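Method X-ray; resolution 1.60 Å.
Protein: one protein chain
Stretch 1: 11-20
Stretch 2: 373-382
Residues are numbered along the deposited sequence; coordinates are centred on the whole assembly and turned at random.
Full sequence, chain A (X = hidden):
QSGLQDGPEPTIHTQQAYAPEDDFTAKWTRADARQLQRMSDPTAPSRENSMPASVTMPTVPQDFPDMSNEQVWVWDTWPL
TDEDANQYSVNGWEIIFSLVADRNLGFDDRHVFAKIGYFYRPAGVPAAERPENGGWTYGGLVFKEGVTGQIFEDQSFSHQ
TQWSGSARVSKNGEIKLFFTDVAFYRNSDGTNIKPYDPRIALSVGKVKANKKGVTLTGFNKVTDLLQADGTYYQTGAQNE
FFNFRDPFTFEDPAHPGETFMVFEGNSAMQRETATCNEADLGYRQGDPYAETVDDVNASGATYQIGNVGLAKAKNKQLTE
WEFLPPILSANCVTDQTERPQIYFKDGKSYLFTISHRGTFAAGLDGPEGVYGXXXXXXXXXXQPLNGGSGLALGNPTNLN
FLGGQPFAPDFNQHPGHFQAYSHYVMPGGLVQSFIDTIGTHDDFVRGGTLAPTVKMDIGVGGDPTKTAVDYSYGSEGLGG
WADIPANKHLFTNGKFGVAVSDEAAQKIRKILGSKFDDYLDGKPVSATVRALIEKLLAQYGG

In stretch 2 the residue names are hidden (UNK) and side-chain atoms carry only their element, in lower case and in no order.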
# COMPACT_ATOMS: atom_id res chain seq x y z
N THR A 11 8.39 20.39 -13.10
CA THR A 11 9.76 20.53 -12.66
C THR A 11 10.61 19.58 -13.47
O THR A 11 10.17 18.49 -13.82
CB THR A 11 9.86 20.19 -11.15
OG1 THR A 11 8.98 21.05 -10.41
CG2 THR A 11 11.26 20.39 -10.63
N ILE A 12 11.84 19.99 -13.77
CA ILE A 12 12.78 19.09 -14.41
C ILE A 12 13.42 18.23 -13.33
O ILE A 12 14.02 18.76 -12.39
CB ILE A 12 13.86 19.87 -15.20
CG1 ILE A 12 13.20 20.65 -16.34
CG2 ILE A 12 14.88 18.90 -15.75
CD1 ILE A 12 14.16 21.46 -17.19
N HIS A 13 13.23 16.91 -13.45
CA HIS A 13 13.79 15.94 -12.52
C HIS A 13 14.76 15.06 -13.31
O HIS A 13 14.46 14.66 -14.44
CB HIS A 13 12.73 15.04 -11.90
CG HIS A 13 11.80 15.74 -10.96
ND1 HIS A 13 12.12 15.98 -9.64
CD2 HIS A 13 10.53 16.18 -11.12
CE1 HIS A 13 11.10 16.58 -9.04
NE2 HIS A 13 10.12 16.69 -9.91
N THR A 14 15.90 14.75 -12.73
CA THR A 14 16.95 14.05 -13.46
C THR A 14 16.95 12.54 -13.32
O THR A 14 17.67 11.87 -14.07
CB THR A 14 18.33 14.53 -12.98
OG1 THR A 14 18.56 14.07 -11.65
CG2 THR A 14 18.39 16.05 -12.98
N GLN A 15 16.21 12.01 -12.35
CA GLN A 15 16.23 10.59 -11.98
C GLN A 15 17.56 10.08 -11.43
O GLN A 15 17.70 8.89 -11.21
CB GLN A 15 15.77 9.71 -13.14
CG GLN A 15 14.32 9.97 -13.53
CD GLN A 15 13.81 8.97 -14.53
OE1 GLN A 15 14.02 7.75 -14.37
NE2 GLN A 15 13.14 9.45 -15.57
N GLN A 16 18.51 10.98 -11.22
CA GLN A 16 19.85 10.56 -10.78
C GLN A 16 19.77 9.88 -9.41
O GLN A 16 19.02 10.31 -8.51
CB GLN A 16 20.84 11.73 -10.77
CG GLN A 16 20.62 12.79 -9.72
CD GLN A 16 21.41 14.05 -10.02
OE1 GLN A 16 22.63 14.09 -9.80
NE2 GLN A 16 20.74 15.09 -10.54
N ALA A 17 20.53 8.81 -9.27
CA ALA A 17 20.58 8.03 -8.03
C ALA A 17 21.58 8.60 -7.05
O ALA A 17 22.63 9.14 -7.44
CB ALA A 17 20.97 6.59 -8.34
N TYR A 18 21.27 8.41 -5.78
CA TYR A 18 22.15 8.73 -4.68
C TYR A 18 22.31 7.47 -3.81
O TYR A 18 21.60 6.47 -4.01
CB TYR A 18 21.57 9.88 -3.86
CG TYR A 18 21.40 11.17 -4.63
CD1 TYR A 18 22.34 12.19 -4.51
CD2 TYR A 18 20.35 11.36 -5.50
CE1 TYR A 18 22.20 13.37 -5.21
CE2 TYR A 18 20.20 12.54 -6.21
CZ TYR A 18 21.13 13.54 -6.07
OH TYR A 18 21.02 14.71 -6.78
N ALA A 19 23.28 7.49 -2.89
CA ALA A 19 23.40 6.41 -1.90
C ALA A 19 22.18 6.39 -1.01
O ALA A 19 21.64 7.45 -0.68
CB ALA A 19 24.67 6.54 -1.07
N PRO A 20 21.76 5.20 -0.59
CA PRO A 20 20.62 5.15 0.35
C PRO A 20 20.83 6.00 1.59
O PRO A 20 19.87 6.58 2.11
CB PRO A 20 20.52 3.66 0.67
CG PRO A 20 20.88 3.05 -0.62
CD PRO A 20 22.11 3.85 -1.05
N UNK A 373 6.32 7.53 -9.00
CA UNK A 373 7.56 8.27 -9.20
C UNK A 373 8.63 7.28 -9.66
O UNK A 373 8.66 6.17 -9.16
c UNK A 373 6.89 9.79 -7.27
c UNK A 373 6.80 11.15 -7.51
c UNK A 373 4.91 9.90 -5.93
c UNK A 373 5.77 11.90 -6.97
c UNK A 373 4.82 11.27 -6.18
c UNK A 373 5.94 9.17 -6.47
c UNK A 373 7.98 8.95 -7.89
N UNK A 374 9.48 7.67 -10.61
CA UNK A 374 10.48 6.73 -11.10
C UNK A 374 11.85 7.35 -11.10
O UNK A 374 12.01 8.53 -11.36
c UNK A 374 11.01 5.08 -12.93
c UNK A 374 10.11 7.35 -13.57
c UNK A 374 10.11 6.24 -12.53
N UNK A 375 12.85 6.52 -10.81
CA UNK A 375 14.21 7.02 -10.88
C UNK A 375 15.17 5.89 -10.95
O UNK A 375 14.80 4.73 -11.02
N UNK A 376 16.45 6.24 -10.91
CA UNK A 376 17.51 5.26 -11.09
C UNK A 376 18.01 4.57 -9.83
O UNK A 376 18.91 3.74 -9.90
o UNK A 376 17.58 5.52 -13.88
c UNK A 376 18.40 6.23 -13.27
c UNK A 376 18.69 5.94 -11.80
o UNK A 376 19.04 7.14 -13.83
N UNK A 377 17.45 4.92 -8.68
CA UNK A 377 17.82 4.35 -7.39
C UNK A 377 16.69 4.55 -6.41
O UNK A 377 15.79 5.38 -6.66
N UNK A 378 16.72 3.80 -5.31
CA UNK A 378 15.67 3.96 -4.27
C UNK A 378 15.69 5.38 -3.67
O UNK A 378 14.64 5.93 -3.31
c UNK A 378 17.06 1.94 -1.24
c UNK A 378 15.52 1.52 -3.85
c UNK A 378 15.72 2.87 -3.17
c UNK A 378 17.06 2.91 -2.39
N UNK A 379 16.88 5.98 -3.61
CA UNK A 379 17.05 7.41 -3.41
C UNK A 379 17.50 8.02 -4.72
O UNK A 379 18.61 7.76 -5.21
c UNK A 379 18.04 7.72 -2.28
n UNK A 379 18.84 8.81 0.37
c UNK A 379 18.17 9.20 -1.96
n UNK A 379 17.64 8.28 2.24
n UNK A 379 17.07 10.11 0.99
c UNK A 379 17.83 9.06 1.20
c UNK A 379 19.12 9.57 -0.84
N UNK A 380 16.64 8.81 -5.33
CA UNK A 380 16.94 9.43 -6.60
C UNK A 380 16.20 10.73 -6.75
O UNK A 380 15.30 11.02 -5.96
c UNK A 380 16.62 8.44 -7.73
o UNK A 380 15.23 8.16 -7.80
N UNK A 381 16.52 11.52 -7.77
CA UNK A 381 15.70 12.68 -8.08
C UNK A 381 14.51 12.21 -8.89
O UNK A 381 14.44 12.33 -10.12
o UNK A 381 15.98 15.81 -9.97
o UNK A 381 14.48 15.09 -8.53
c UNK A 381 16.47 13.78 -8.81
c UNK A 381 15.60 14.98 -9.12
N UNK A 382 13.55 11.63 -8.16
CA UNK A 382 12.41 10.96 -8.76
C UNK A 382 11.63 11.85 -9.73
O UNK A 382 11.41 13.04 -9.46
c UNK A 382 12.77 7.96 -5.11
o UNK A 382 12.77 5.54 -5.18
c UNK A 382 11.88 6.76 -7.00
c UNK A 382 11.82 9.19 -6.98
c UNK A 382 12.42 9.16 -5.72
c UNK A 382 12.48 6.76 -5.74
c UNK A 382 11.56 7.97 -7.62
c UNK A 382 11.46 10.50 -7.66
O HOH W 1 14.87 18.35 -9.79
O HOH W 2 19.45 9.83 -14.53
O HOH W 3 19.53 4.74 -3.73

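Position 373 has seven side-chain carbons: one, then a ring of six. No oxygen sits on the ring, so this is Phe373. It lies in a strand and makes no contact with stretch 1.

Position 374 has three carbons, one of them carrying the other two. A branch at CB with no further atoms identifies Val374. Its backbone O lies 3.5 Å from Gln15 CG.

Position 375 has no side-chain atoms and is Gly375. Gln15 OE1 lies 3.6 Å from Gly375 CA. A CB here would stand 2.0 Å from the side-chain oxygen of position 380, too close to be tolerated.

Position 376 has two carbons, the second carrying two oxygens. This short carboxylate is Asp376. Its CB points toward stretch 1. The backbone N donates a hydrogen bond to Gln15 O at 2.9 Å. Water 2 joins the side chain to stretch 1, donating to Asp376 OD2 at 2.8 Å and to Thr14 O at 2.7 Å.

Position 377 has no side-chain atoms and is Gly377. A CB here would come within 2.9 Å of Ala17 CB, a clash.

Position 378 has four carbons, forked at the first, with one arm two carbons long. That is Ile378. The end of the long arm reaches stretch 1, with Ile378 CD1 4.0 Å from Pro20 CG, an apolar contact.

Position 379 has three carbons, a nitrogen, then a carbon carrying two more nitrogens. This guanidinium is Arg379. Both Arg379 NE (3.0 Å) and Arg379 NH2 (2.8 Å) donate to Pro20 O, which lies near the guanidinium plane. A weak bond runs from Arg379 NE to Ala19 O at 3.3 Å. On the backbone, Tyr18 N donates to Arg379 O at 2.8 Å. Water 3 accepts from Arg379 N at 2.9 Å and donates to Tyr18 O at 2.7 Å.

Position 380 has one carbon and one oxygen, which is Ser380. Ser380 OG donates to Gly377 O at 3.1 Å, within its own stretch. Its backbone forms a single beta bridge with Ala17, and Ser380 CA lies 3.0 Å from Gln16 O.

Position 381 has two carbons, the second carrying two oxygens, again a short carboxylate: Asp381. Asp381 OD1 accepts from His13 ND1 at 2.8 Å, and Asp381 OD2 accepts from Thr14 N at 3.0 Å. Water 1 donates to Asp381 OD2 and to Ile12 O, both at 2.8 Å. The backbone also takes part: Gln15 N donates to Asp381 O, and Asp381 N to Gln16 O, both at 2.9 Å.

Position 382 has one carbon, then a six-carbon ring bearing an oxygen. This is Tyr382. Its CB points away from stretch 1, and Tyr382 OH donates to Ile378 O at 2.7 Å.

The contact is mainly polar and buries 751 Å² in total. Backbone hydrogen bonds hold its middle, from Gln15 to Tyr18. Asp381 secures His13 and Thr14, while Arg379 holds the carbonyl of Pro20. Three waters add further links between the stretches.

Stretch 2 373-382: FVGDGIRSDY
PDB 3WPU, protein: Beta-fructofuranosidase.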